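Local coordinates for protein superoxide dismutase [Ni] (Streptomyces coelicolor, PDB 1T6U) that catalyses the dismutation of superoxide to hydrogen peroxide and dioxygen at a nickel centre, working as a hollow, roughly spherical homohexamer of four-helix bundles, at residues E19-V24 with K83-A88; P72-L77 with D108-E113; H53-L58 with D102-I107. The protein carries 1 engineered substitution. All blocks are in the same frame, centred on the assembly; numbering follows the deposited sequence.

Contact 1: E19-V24 with K83-A88; sequences ESVKAV and KAMSAA. Engineered in segment 83-88: M85 (natural residue Leu).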
ATOM      1  N   GLU A  19      -7.236  19.765   1.512  1.00  9.05           N
ATOM      2  CA  GLU A  19      -8.581  20.162   1.881  1.00  9.65           C
ATOM      3  C   GLU A  19      -9.206  19.162   2.860  1.00  8.02           C
ATOM      4  O   GLU A  19      -9.858  19.496   3.831  1.00  9.35           O
ATOM      5  CB  GLU A  19      -9.413  20.315   0.591  1.00 10.06           C
ATOM      6  CG  GLU A  19      -9.109  21.543  -0.235  1.00 14.88           C
ATOM      7  CD  GLU A  19      -9.853  21.599  -1.550  1.00 22.60           C
ATOM      8  OE1 GLU A  19      -9.629  22.572  -2.316  1.00 32.84           O
ATOM      9  OE2 GLU A  19     -10.650  20.683  -1.859  1.00 29.79           O
ATOM     10  N   SER A  20      -9.003  17.857   2.576  1.00  8.34           N
ATOM     11  CA  SER A  20      -9.548  16.863   3.491  1.00  8.83           C
ATOM     12  C   SER A  20      -8.831  16.952   4.847  1.00 10.08           C
ATOM     13  O   SER A  20      -9.495  16.853   5.880  1.00  8.21           O
ATOM     14  CB  SER A  20      -9.620  15.475   2.809  1.00 12.65           C
ATOM     15  OG  SER A  20      -8.376  14.928   2.963  1.00 23.53           O
ATOM     16  N   VAL A  21      -7.515  17.199   4.897  1.00  7.84           N
ATOM     17  CA  VAL A  21      -6.850  17.396   6.169  1.00  7.90           C
ATOM     18  C   VAL A  21      -7.516  18.531   6.965  1.00  8.56           C
ATOM     19  O   VAL A  21      -7.828  18.374   8.153  1.00  8.35           O
ATOM     20  CB  VAL A  21      -5.361  17.641   5.939  1.00  8.84           C
ATOM     21  CG1 VAL A  21      -4.632  18.102   7.183  1.00  8.34           C
ATOM     22  CG2 VAL A  21      -4.649  16.375   5.473  1.00  9.53           C
ATOM     23  N   LYS A  22      -7.702  19.691   6.336  1.00  8.41           N
ATOM     24  CA  LYS A  22      -8.302  20.810   7.041  1.00  7.59           C
ATOM     25  C   LYS A  22      -9.712  20.505   7.521  1.00  7.78           C
ATOM     26  O   LYS A  22     -10.118  20.856   8.630  1.00  9.16           O
ATOM     27  CB  LYS A  22      -8.360  22.046   6.131  1.00 10.00           C
ATOM     28  CG  LYS A  22      -8.854  23.266   6.880  1.00 11.53           C
ATOM     29  CD  LYS A  22      -8.935  24.529   6.008  1.00 14.01           C
ATOM     30  CE  LYS A  22      -9.523  25.629   6.873  1.00 21.77           C
ATOM     31  NZ  LYS A  22     -10.027  26.825   6.145  1.00 27.89           N
ATOM     32  N   ALA A  23     -10.455  19.825   6.660  1.00  8.27           N
ATOM     33  CA  ALA A  23     -11.815  19.428   7.011  1.00  9.18           C
ATOM     34  C   ALA A  23     -11.829  18.494   8.219  1.00  8.97           C
ATOM     35  O   ALA A  23     -12.674  18.646   9.114  1.00 10.29           O
ATOM     36  CB  ALA A  23     -12.533  18.777   5.847  1.00 10.38           C
ATOM     37  N   VAL A  24     -10.932  17.543   8.262  1.00  7.83           N
ATOM     38  CA  VAL A  24     -10.793  16.656   9.412  1.00  7.62           C
ATOM     39  C   VAL A  24     -10.471  17.440  10.668  1.00  8.11           C
ATOM     40  O   VAL A  24     -11.086  17.218  11.721  1.00  9.14           O
ATOM     41  CB  VAL A  24      -9.762  15.550   9.127  1.00  8.73           C
ATOM     42  CG1 VAL A  24      -9.490  14.733  10.383  1.00  9.20           C
ATOM     43  CG2 VAL A  24     -10.273  14.621   8.036  1.00 10.15           C
ATOM     44  N   LYS A  83       7.017  20.698   4.849  1.00 11.63           N
ATOM     45  CA  LYS A  83       7.090  20.936   6.281  1.00  9.59           C
ATOM     46  C   LYS A  83       5.747  21.380   6.849  1.00 10.91           C
ATOM     47  O   LYS A  83       5.394  21.043   8.013  1.00 11.80           O
ATOM     48  CB  LYS A  83       8.232  21.939   6.564  1.00 11.15           C
ATOM     49  CG  LYS A  83       9.610  21.297   6.454  1.00 13.23           C
ATOM     50  CD  LYS A  83      10.716  22.345   6.637  1.00 12.71           C
ATOM     51  CE  LYS A  83      12.040  21.689   6.976  1.00 12.88           C
ATOM     52  NZ  LYS A  83      12.487  20.708   5.949  1.00 13.08           N
ATOM     53  N   ALA A  84       4.982  22.157   6.097  1.00 10.80           N
ATOM     54  CA  ALA A  84       3.681  22.590   6.563  1.00 10.88           C
ATOM     55  C   ALA A  84       2.712  21.413   6.675  1.00 11.13           C
ATOM     56  O   ALA A  84       1.847  21.381   7.567  1.00 10.92           O
ATOM     57  CB  ALA A  84       3.073  23.664   5.694  1.00 11.60           C
ATOM     58  N   MET A  85       2.896  20.461   5.762  1.00 11.13           N
ATOM     59  CA  MET A  85       2.069  19.262   5.812  1.00 11.22           C
ATOM     60  C   MET A  85       2.413  18.413   7.029  1.00 11.55           C
ATOM     61  O   MET A  85       1.543  17.839   7.678  1.00 10.32           O
ATOM     62  CB  MET A  85       2.201  18.449   4.520  1.00 18.49           C
ATOM     63  CG  MET A  85       1.514  19.013   3.311  1.00 24.34           C
ATOM     64  SD  MET A  85      -0.273  19.166   3.345  1.00 30.89           S
ATOM     65  CE  MET A  85      -0.870  18.190   4.725  1.00 12.13           C
ATOM     66  N   SER A  86       3.699  18.317   7.338  1.00 11.11           N
ATOM     67  CA  SER A  86       4.130  17.628   8.530  1.00 10.92           C
ATOM     68  C   SER A  86       3.520  18.301   9.760  1.00 10.59           C
ATOM     69  O   SER A  86       3.113  17.646  10.715  1.00 10.76           O
ATOM     70  CB  SER A  86       5.633  17.605   8.664  1.00 12.23           C
ATOM     71  OG  SER A  86       6.265  16.768   7.716  1.00 12.11           O
ATOM     72  N   ALA A  87       3.510  19.623   9.782  1.00 11.35           N
ATOM     73  CA  ALA A  87       2.933  20.343  10.922  1.00 11.20           C
ATOM     74  C   ALA A  87       1.439  20.098  11.031  1.00 10.41           C
ATOM     75  O   ALA A  87       0.902  19.989  12.141  1.00 10.30           O
ATOM     76  CB  ALA A  87       3.213  21.828  10.809  1.00 12.63           C
ATOM     77  N   ALA A  88       0.745  19.993   9.904  1.00  9.88           N
ATOM     78  CA  ALA A  88      -0.695  19.675   9.925  1.00  9.79           C
ATOM     79  C   ALA A  88      -0.931  18.271  10.439  1.00  9.20           C
ATOM     80  O   ALA A  88      -1.868  17.999  11.193  1.00 10.05           O
ATOM     81  CB  ALA A  88      -1.310  19.853   8.542  1.00  9.43           C
TER

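Contact 2: P72-L77 with D108-E113; sequences PELHQL and DKIFWE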
ATOM      1  N   PRO A  72      13.548  30.916  -8.626  1.00 21.28           N
ATOM      2  CA  PRO A  72      14.589  30.515  -7.700  1.00 21.23           C
ATOM      3  C   PRO A  72      14.118  30.193  -6.286  1.00 19.85           C
ATOM      4  O   PRO A  72      14.846  29.540  -5.516  1.00 22.04           O
ATOM      5  CB  PRO A  72      15.522  31.742  -7.655  1.00 27.07           C
ATOM      6  CG  PRO A  72      14.696  32.887  -8.165  1.00 30.59           C
ATOM      7  CD  PRO A  72      13.704  32.289  -9.149  1.00 28.81           C
ATOM      8  N   GLU A  73      12.925  30.630  -5.934  1.00 19.53           N
ATOM      9  CA  GLU A  73      12.291  30.364  -4.653  1.00 21.21           C
ATOM     10  C   GLU A  73      11.552  29.048  -4.620  1.00 17.65           C
ATOM     11  O   GLU A  73      11.101  28.664  -3.542  1.00 18.33           O
ATOM     12  CB  GLU A  73      11.260  31.475  -4.366  1.00 25.73           C
ATOM     13  CG  GLU A  73       9.967  31.321  -5.160  1.00 35.91           C
ATOM     14  CD  GLU A  73       9.877  32.006  -6.503  1.00 39.16           C
ATOM     15  OE1 GLU A  73      10.911  32.149  -7.205  1.00 30.19           O
ATOM     16  OE2 GLU A  73       8.719  32.388  -6.823  1.00 32.81           O
ATOM     17  N   LEU A  74      11.398  28.359  -5.722  1.00 15.96           N
ATOM     18  CA  LEU A  74      10.549  27.183  -5.845  1.00 15.16           C
ATOM     19  C   LEU A  74      11.031  25.997  -5.042  1.00 15.69           C
ATOM     20  O   LEU A  74      10.266  25.315  -4.366  1.00 13.54           O
ATOM     21  CB  LEU A  74      10.429  26.815  -7.337  1.00 15.04           C
ATOM     22  CG  LEU A  74       9.504  25.620  -7.594  1.00 15.33           C
ATOM     23  CD1 LEU A  74       8.113  25.782  -6.963  1.00 13.22           C
ATOM     24  CD2 LEU A  74       9.349  25.363  -9.092  1.00 15.52           C
ATOM     25  N   HIS A  75      12.346  25.753  -5.054  1.00 15.56           N
ATOM     26  CA  HIS A  75      12.863  24.685  -4.202  1.00 13.71           C
ATOM     27  C   HIS A  75      12.482  24.854  -2.742  1.00 14.29           C
ATOM     28  O   HIS A  75      12.000  23.914  -2.111  1.00 13.08           O
ATOM     29  CB  HIS A  75      14.401  24.610  -4.297  1.00 14.67           C
ATOM     30  CG  HIS A  75      14.953  24.025  -5.538  1.00 11.22           C
ATOM     31  ND1 HIS A  75      14.336  23.028  -6.249  1.00 15.35           N
ATOM     32  CD2 HIS A  75      16.100  24.277  -6.200  1.00 14.21           C
ATOM     33  CE1 HIS A  75      15.093  22.703  -7.311  1.00 16.60           C
ATOM     34  NE2 HIS A  75      16.174  23.465  -7.294  1.00 16.18           N
ATOM     35  N   GLN A  76      12.731  26.042  -2.193  1.00 13.39           N
ATOM     36  CA  GLN A  76      12.405  26.329  -0.788  1.00 13.43           C
ATOM     37  C   GLN A  76      10.913  26.340  -0.566  1.00 13.21           C
ATOM     38  O   GLN A  76      10.461  25.912   0.522  1.00 13.60           O
ATOM     39  CB  GLN A  76      13.009  27.648  -0.323  1.00 13.77           C
ATOM     40  CG  GLN A  76      12.876  27.862   1.173  1.00 16.10           C
ATOM     41  CD  GLN A  76      13.680  26.903   2.004  1.00 14.84           C
ATOM     42  OE1 GLN A  76      14.878  26.711   1.794  1.00 17.23           O
ATOM     43  NE2 GLN A  76      13.040  26.260   2.980  1.00 18.55           N
ATOM     44  N   LEU A  77      10.151  26.793  -1.540  1.00 13.53           N
ATOM     45  CA  LEU A  77       8.707  26.744  -1.421  1.00 11.55           C
ATOM     46  C   LEU A  77       8.226  25.306  -1.279  1.00 12.02           C
ATOM     47  O   LEU A  77       7.394  25.018  -0.404  1.00 13.59           O
ATOM     48  CB  LEU A  77       8.069  27.421  -2.619  1.00 13.64           C
ATOM     49  CG  LEU A  77       6.544  27.248  -2.746  1.00 13.19           C
ATOM     50  CD1 LEU A  77       5.864  27.887  -1.556  1.00 19.05           C
ATOM     51  CD2 LEU A  77       6.135  27.862  -4.079  1.00 14.27           C
ATOM     52  N   ASP A 108       0.681  26.033  -7.056  1.00  9.99           N
ATOM     53  CA  ASP A 108      -0.299  25.956  -8.142  1.00 10.77           C
ATOM     54  C   ASP A 108      -0.176  27.160  -9.053  1.00 10.46           C
ATOM     55  O   ASP A 108      -0.229  27.047 -10.270  1.00 11.09           O
ATOM     56  CB  ASP A 108      -1.699  25.818  -7.541  1.00 11.73           C
ATOM     57  CG  ASP A 108      -2.795  25.755  -8.570  1.00 13.20           C
ATOM     58  OD1 ASP A 108      -3.109  24.631  -8.976  1.00 17.38           O
ATOM     59  OD2 ASP A 108      -3.266  26.864  -8.921  1.00 19.28           O
ATOM     60  N   LYS A 109       0.054  28.329  -8.486  1.00 11.94           N
ATOM     61  CA  LYS A 109       0.168  29.538  -9.300  1.00 13.65           C
ATOM     62  C   LYS A 109       1.353  29.412 -10.270  1.00 14.68           C
ATOM     63  O   LYS A 109       1.277  29.703 -11.464  1.00 13.86           O
ATOM     64  CB  LYS A 109       0.300  30.758  -8.407  1.00 16.97           C
ATOM     65  CG  LYS A 109       0.455  32.078  -9.188  1.00 18.91           C
ATOM     66  CD  LYS A 109       0.703  33.275  -8.246  1.00 22.66           C
ATOM     67  CE  LYS A 109       0.949  34.584  -8.979  1.00 30.71           C
ATOM     68  NZ  LYS A 109       1.311  35.756  -8.091  1.00 48.36           N
ATOM     69  N   ILE A 110       2.492  28.954  -9.776  1.00 13.95           N
ATOM     70  CA  ILE A 110       3.706  28.720 -10.599  1.00 12.63           C
ATOM     71  C   ILE A 110       3.468  27.630 -11.639  1.00 11.43           C
ATOM     72  O   ILE A 110       3.734  27.784 -12.834  1.00 12.71           O
ATOM     73  CB  ILE A 110       4.890  28.438  -9.663  1.00 12.02           C
ATOM     74  CG1 ILE A 110       5.228  29.678  -8.793  1.00 14.37           C
ATOM     75  CG2 ILE A 110       6.111  27.928 -10.383  1.00 12.19           C
ATOM     76  CD1 ILE A 110       6.320  29.432  -7.785  1.00 14.41           C
ATOM     77  N   PHE A 111       2.907  26.489 -11.170  1.00 11.69           N
ATOM     78  CA  PHE A 111       2.550  25.405 -12.077  1.00 11.10           C
ATOM     79  C   PHE A 111       1.820  25.928 -13.315  1.00 12.25           C
ATOM     80  O   PHE A 111       2.192  25.699 -14.472  1.00 11.95           O
ATOM     81  CB  PHE A 111       1.752  24.351 -11.315  1.00 10.58           C
ATOM     82  CG  PHE A 111       1.320  23.200 -12.213  1.00  9.53           C
ATOM     83  CD1 PHE A 111       2.144  22.123 -12.436  1.00 11.11           C
ATOM     84  CD2 PHE A 111       0.093  23.204 -12.877  1.00  9.82           C
ATOM     85  CE1 PHE A 111       1.746  21.081 -13.272  1.00 11.76           C
ATOM     86  CE2 PHE A 111      -0.320  22.156 -13.680  1.00 10.41           C
ATOM     87  CZ  PHE A 111       0.526  21.086 -13.908  1.00 11.62           C
ATOM     88  N   TRP A 112       0.711  26.635 -13.087  1.00 11.26           N
ATOM     89  CA  TRP A 112      -0.106  27.072 -14.254  1.00 13.00           C
ATOM     90  C   TRP A 112       0.640  28.114 -15.054  1.00 13.55           C
ATOM     91  O   TRP A 112       0.457  28.123 -16.270  1.00 13.30           O
ATOM     92  CB  TRP A 112      -1.526  27.485 -13.829  1.00 12.13           C
ATOM     93  CG  TRP A 112      -2.283  26.247 -13.404  1.00 12.26           C
ATOM     94  CD1 TRP A 112      -2.646  25.884 -12.113  1.00 13.17           C
ATOM     95  CD2 TRP A 112      -2.741  25.228 -14.277  1.00 12.90           C
ATOM     96  NE1 TRP A 112      -3.299  24.694 -12.167  1.00 14.39           N
ATOM     97  CE2 TRP A 112      -3.379  24.268 -13.469  1.00 13.90           C
ATOM     98  CE3 TRP A 112      -2.685  25.018 -15.656  1.00 15.57           C
ATOM     99  CZ2 TRP A 112      -3.962  23.108 -13.997  1.00 16.72           C
ATOM    100  CZ3 TRP A 112      -3.259  23.881 -16.163  1.00 17.67           C
ATOM    101  CH2 TRP A 112      -3.892  22.938 -15.345  1.00 16.10           C
ATOM    102  N   GLU A 113       1.467  28.949 -14.467  1.00 13.26           N
ATOM    103  CA  GLU A 113       2.291  29.846 -15.325  1.00 13.51           C
ATOM    104  C   GLU A 113       3.172  29.038 -16.273  1.00 12.00           C
ATOM    105  O   GLU A 113       3.329  29.285 -17.465  1.00 15.60           O
ATOM    106  CB  GLU A 113       3.155  30.764 -14.462  1.00 16.65           C
ATOM    107  CG  GLU A 113       2.328  31.818 -13.777  1.00 17.91           C
ATOM    108  CD  GLU A 113       3.072  32.789 -12.879  1.00 21.46           C
ATOM    109  OE1 GLU A 113       4.312  32.738 -12.802  1.00 23.36           O
ATOM    110  OE2 GLU A 113       2.407  33.641 -12.243  1.00 22.04           O
TER

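Contact 3: H53-L58 with D102-I107; sequences HHVSVL and DYIAQI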
ATOM      1  N   HIS A  53       3.221  13.236  -0.863  1.00  7.36           N
ATOM      2  CA  HIS A  53       3.635  12.554  -2.105  1.00  7.83           C
ATOM      3  C   HIS A  53       3.356  13.377  -3.361  1.00  7.09           C
ATOM      4  O   HIS A  53       4.186  13.563  -4.233  1.00  7.52           O
ATOM      5  CB  HIS A  53       2.943  11.201  -2.159  1.00  9.16           C
ATOM      6  CG  HIS A  53       3.190  10.495  -3.454  1.00 11.86           C
ATOM      7  ND1 HIS A  53       4.327   9.806  -3.744  1.00 14.48           N
ATOM      8  CD2 HIS A  53       2.397  10.421  -4.562  1.00 14.89           C
ATOM      9  CE1 HIS A  53       4.222   9.328  -4.978  1.00 17.73           C
ATOM     10  NE2 HIS A  53       3.063   9.681  -5.485  1.00 17.80           N
ATOM     11  N   HIS A  54       2.106  13.897  -3.443  1.00  7.67           N
ATOM     12  CA  HIS A  54       1.749  14.666  -4.623  1.00  8.05           C
ATOM     13  C   HIS A  54       2.655  15.897  -4.781  1.00  7.70           C
ATOM     14  O   HIS A  54       3.072  16.221  -5.880  1.00  8.99           O
ATOM     15  CB  HIS A  54       0.273  15.057  -4.563  1.00  7.42           C
ATOM     16  CG  HIS A  54      -0.661  13.912  -4.615  1.00  8.17           C
ATOM     17  ND1 HIS A  54      -0.579  12.929  -5.575  1.00  8.74           N
ATOM     18  CD2 HIS A  54      -1.713  13.646  -3.828  1.00  9.09           C
ATOM     19  CE1 HIS A  54      -1.571  12.083  -5.340  1.00  9.62           C
ATOM     20  NE2 HIS A  54      -2.280  12.478  -4.277  1.00  9.30           N
ATOM     21  N   VAL A  55       2.943  16.600  -3.677  1.00  9.09           N
ATOM     22  CA  VAL A  55       3.764  17.795  -3.823  1.00  9.15           C
ATOM     23  C   VAL A  55       5.170  17.397  -4.231  1.00  9.80           C
ATOM     24  O   VAL A  55       5.765  18.033  -5.094  1.00  9.70           O
ATOM     25  CB  VAL A  55       3.749  18.560  -2.499  1.00  8.42           C
ATOM     26  CG1 VAL A  55       4.845  19.636  -2.483  1.00 11.28           C
ATOM     27  CG2 VAL A  55       2.381  19.193  -2.262  1.00  9.80           C
ATOM     28  N   SER A  56       5.700  16.330  -3.619  1.00  9.23           N
ATOM     29  CA  SER A  56       7.045  15.902  -3.952  1.00  9.43           C
ATOM     30  C   SER A  56       7.153  15.528  -5.427  1.00  9.26           C
ATOM     31  O   SER A  56       8.114  15.860  -6.116  1.00 11.10           O
ATOM     32  CB  SER A  56       7.443  14.737  -3.031  1.00 10.72           C
ATOM     33  OG  SER A  56       8.829  14.394  -3.236  1.00 11.93           O
ATOM     34  N   VAL A  57       6.156  14.803  -5.964  1.00  9.22           N
ATOM     35  CA  VAL A  57       6.144  14.415  -7.366  1.00  9.90           C
ATOM     36  C   VAL A  57       6.118  15.626  -8.286  1.00  8.24           C
ATOM     37  O   VAL A  57       6.807  15.671  -9.307  1.00 10.88           O
ATOM     38  CB  VAL A  57       4.929  13.479  -7.597  1.00 11.12           C
ATOM     39  CG1 VAL A  57       4.588  13.381  -9.074  1.00 11.53           C
ATOM     40  CG2 VAL A  57       5.182  12.083  -7.004  1.00 11.51           C
ATOM     41  N   LEU A  58       5.300  16.640  -7.977  1.00  9.34           N
ATOM     42  CA  LEU A  58       5.351  17.834  -8.820  1.00 10.30           C
ATOM     43  C   LEU A  58       6.788  18.365  -8.954  1.00 10.92           C
ATOM     44  O   LEU A  58       7.254  18.711 -10.064  1.00 12.35           O
ATOM     45  CB  LEU A  58       4.459  18.929  -8.246  1.00 11.01           C
ATOM     46  CG  LEU A  58       2.948  18.746  -8.330  1.00 10.45           C
ATOM     47  CD1 LEU A  58       2.205  19.776  -7.508  1.00 14.60           C
ATOM     48  CD2 LEU A  58       2.434  18.791  -9.763  1.00 12.98           C
ATOM     49  N   ASP A 102      -2.304  27.179   1.663  1.00 11.09           N
ATOM     50  CA  ASP A 102      -1.795  28.428   1.079  1.00 11.57           C
ATOM     51  C   ASP A 102      -0.466  28.198   0.394  1.00 10.59           C
ATOM     52  O   ASP A 102      -0.243  28.809  -0.648  1.00 12.22           O
ATOM     53  CB  ASP A 102      -1.645  29.440   2.183  1.00 12.09           C
ATOM     54  CG  ASP A 102      -2.915  29.924   2.845  1.00 13.06           C
ATOM     55  OD1 ASP A 102      -2.818  30.493   3.960  1.00 19.56           O
ATOM     56  OD2 ASP A 102      -3.993  29.765   2.270  1.00 16.67           O
ATOM     57  N   TYR A 103       0.372  27.328   0.968  1.00 10.79           N
ATOM     58  CA  TYR A 103       1.597  26.964   0.265  1.00  9.71           C
ATOM     59  C   TYR A 103       1.290  26.202  -1.019  1.00 10.05           C
ATOM     60  O   TYR A 103       1.888  26.490  -2.080  1.00 11.60           O
ATOM     61  CB  TYR A 103       2.504  26.106   1.122  1.00 10.34           C
ATOM     62  CG  TYR A 103       3.337  26.831   2.130  1.00 12.85           C
ATOM     63  CD1 TYR A 103       3.267  26.522   3.478  1.00 14.44           C
ATOM     64  CD2 TYR A 103       4.234  27.814   1.711  1.00 17.26           C
ATOM     65  CE1 TYR A 103       4.035  27.166   4.417  1.00 15.16           C
ATOM     66  CE2 TYR A 103       4.990  28.459   2.673  1.00 19.56           C
ATOM     67  CZ  TYR A 103       4.896  28.150   4.018  1.00 18.23           C
ATOM     68  OH  TYR A 103       5.712  28.854   4.907  1.00 22.46           O
ATOM     69  N   ILE A 104       0.387  25.245  -1.003  1.00 10.21           N
ATOM     70  CA  ILE A 104       0.028  24.572  -2.252  1.00  9.32           C
ATOM     71  C   ILE A 104      -0.466  25.562  -3.293  1.00  9.79           C
ATOM     72  O   ILE A 104      -0.208  25.419  -4.494  1.00 11.94           O
ATOM     73  CB  ILE A 104      -1.012  23.456  -1.985  1.00 10.71           C
ATOM     74  CG1 ILE A 104      -0.390  22.319  -1.174  1.00 10.42           C
ATOM     75  CG2 ILE A 104      -1.631  22.961  -3.277  1.00 11.20           C
ATOM     76  CD1 ILE A 104      -1.366  21.377  -0.488  1.00 12.45           C
ATOM     77  N   ALA A 105      -1.211  26.584  -2.838  1.00 10.89           N
ATOM     78  CA  ALA A 105      -1.721  27.605  -3.757  1.00 11.90           C
ATOM     79  C   ALA A 105      -0.627  28.391  -4.455  1.00 13.39           C
ATOM     80  O   ALA A 105      -0.736  28.748  -5.641  1.00 12.67           O
ATOM     81  CB  ALA A 105      -2.678  28.546  -3.008  1.00 14.30           C
ATOM     82  N   GLN A 106       0.465  28.660  -3.749  1.00 11.57           N
ATOM     83  CA  GLN A 106       1.642  29.259  -4.382  1.00 12.24           C
ATOM     84  C   GLN A 106       2.272  28.311  -5.411  1.00 11.69           C
ATOM     85  O   GLN A 106       2.636  28.794  -6.477  1.00 12.95           O
ATOM     86  CB  GLN A 106       2.660  29.689  -3.330  1.00 12.63           C
ATOM     87  CG  GLN A 106       2.152  30.661  -2.299  1.00 14.95           C
ATOM     88  CD  GLN A 106       3.197  31.107  -1.291  1.00 23.67           C
ATOM     89  OE1 GLN A 106       4.364  31.301  -1.663  1.00 36.35           O
ATOM     90  NE2 GLN A 106       2.873  31.295  -0.022  1.00 43.16           N
ATOM     91  N   ILE A 107       2.409  27.038  -5.123  1.00 10.73           N
ATOM     92  CA  ILE A 107       2.919  26.099  -6.092  1.00 11.06           C
ATOM     93  C   ILE A 107       1.971  26.026  -7.279  1.00 10.18           C
ATOM     94  O   ILE A 107       2.421  25.989  -8.436  1.00 12.11           O
ATOM     95  CB  ILE A 107       3.166  24.687  -5.511  1.00  9.42           C
ATOM     96  CG1 ILE A 107       4.204  24.617  -4.385  1.00 11.05           C
ATOM     97  CG2 ILE A 107       3.542  23.742  -6.654  1.00 13.07           C
ATOM     98  CD1 ILE A 107       4.281  23.287  -3.676  1.00 10.31           C
TER

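Contact 1: E19-V24 with K83-A88
V21 of helix 12-30 meets M85 and A88 of helix 74-89 inside the four-helix bundle of the subunit. The contact is small and wholly apolar. V21 points toward helix 74-89 and divides its two methyl groups between two partners. CG1 of V21 lies 4.0 Å from CB of A88. CG2 of V21 lies 4.3 Å from CE of M85. The valine torsion sets this split: CG1 stands opposite the backbone N (chi1 170°), and CG2 stands opposite the carbonyl carbon. The backbones are close here, with CA of V21 7.6 Å from CA of A88. The small side chain of A88 is consistent with this close approach.

The two helices are not neighbours in the chain order of the bundle. Helix 34-62 and the short helix 65-70 lie between them in sequence, and the segments run in the same general sense. This is a diagonal pairing through the core of an up-down-up-down bundle. M85 also touches A48 and K52 of helix 34-62 and A100 of helix 94-115, so all four helices come together around it. M85 is an engineered residue, leucine in the natural sequence. Its last torsion is nearly eclipsed (chi3 -14°), which swings CE round to the side of A88. CE of M85 therefore sits 4.2 Å from CB of A88 in its own helix.

Subunit contacts lie on the outer faces of the same segments. S20 and A23 pack on C6 of a neighbouring subunit, a nickel ligand there. S86 OG is hydrogen-bonded to D3 OD1 of another neighbouring subunit.

Contact 2: P72-L77 with D108-E113
I110 points its end methyl at a group of three side chains, E73, L74 and L77. All three contacts use CD1 of I110. The isoleucine chain is fully stretched along CG1 (chi2 176°), which extends CD1 away from its own backbone. L77 meets it tip to tip, with CD2 of L77 4.0 Å from CD1 of I110. L74 behaves differently. It slides past I110 in the opposite direction, and its CD1 lies 4.1 Å from CD1 of I110. L74 and L77 are three residues apart, so they come from the same side of their helix, and both point at the other segment. E73 comes in against I110 from the opposite direction. Its chain bends sharply at chi2 (-91°), which turns OE2 toward the methyl group. OE2 of E73 is 3.9 Å from CD1 of I110, a van der Waals contact made by an exposed residue.

The segments belong to helix 74-89 and helix 94-115, which follow each other in the chain. They form an antiparallel helical hairpin, half of the four-helix bundle. The contact joins the beginning of the first helix to the last part of the second, at the end of the hairpin away from its connecting loop. I110 also packs on Y71, whose OH is hydrogen-bonded to E113 OE1.

The aromatic residues of 108-113 turn elsewhere. F111 sets CD2 3.6 Å above the face of the W112 ring, over its centre. W112 NE1 makes a weak hydrogen bond to D108 OD1, 3.2 Å long and bent to 126°. On the far side of 72-77, H75 NE2 bonds Q76 OE1 of a neighbouring subunit.

Contact 3: H53-L58 with D102-I107
V55 and I107 cross at about a right angle in the middle of the bundle. CG1 of V55 comes to 3.9 Å from CD1 of I107, the closest approach between the two segments. With chi1 at 167°, CG1 of V55 stands opposite the backbone N, on the I107 side, and CG2 faces a different partner: CG2 of V55 lies 4.3 Å from CG1 of I104. I104 thus gives a methylene carbon from the middle of its chain, where I107 gives its end.

The two isoleucines share nearly the same conformation. In both, CG1 lies opposite the carbonyl carbon and the chain is extended beyond it. They differ in placement. I107 points at helix 34-62, while I104 leaves its backbone at an angle to it and touches V55 with its flank. I107 also has a second use. Its short branch, CG2, is 4.3 Å from CD1 of L58, so its two branches are shared by two residues one turn apart.

Helices 34-62 and 94-115 make a diagonal pair of the four-helix bundle. The axes of segments 53-58 and 102-107 run in the same sense, 25° apart, and come no nearer than 12.0 Å. At this spacing, branched apolar side chains from both helices meet between them. Helix 12-30 closes one side, with A14 on V55 and A18 on I104. Helix 74-89 closes another, with T81 on I107.

L58 lies near the nickel site. Its side chain is about 7 Å from that of H1, a nickel ligand, and about 10 Å from a bound nickel ion.

In the fold
Contacts 1 and 3 are the two diagonals of the bundle, 12-30 with 74-89 and 34-62 with 94-115. Contact 2 joins sequence neighbours, 74-89 and 94-115. Contact 3 is the most central: its centre lies about 5 Å from the centre of the chain, that of contact 1 about 8 Å and that of contact 2 about 13 Å. Contacts 1 and 3 are wholly buried and apolar. Contact 2 is also largely buried but adds the carboxylate of an exposed glutamate. Y103 of 102-107 packs on segments of the other two: its CD1 is 3.6 Å from A84 CB, and its CD2 3.7 Å from L77 CD1. Each pair of segments also has residues that touch the same neighbouring subunit.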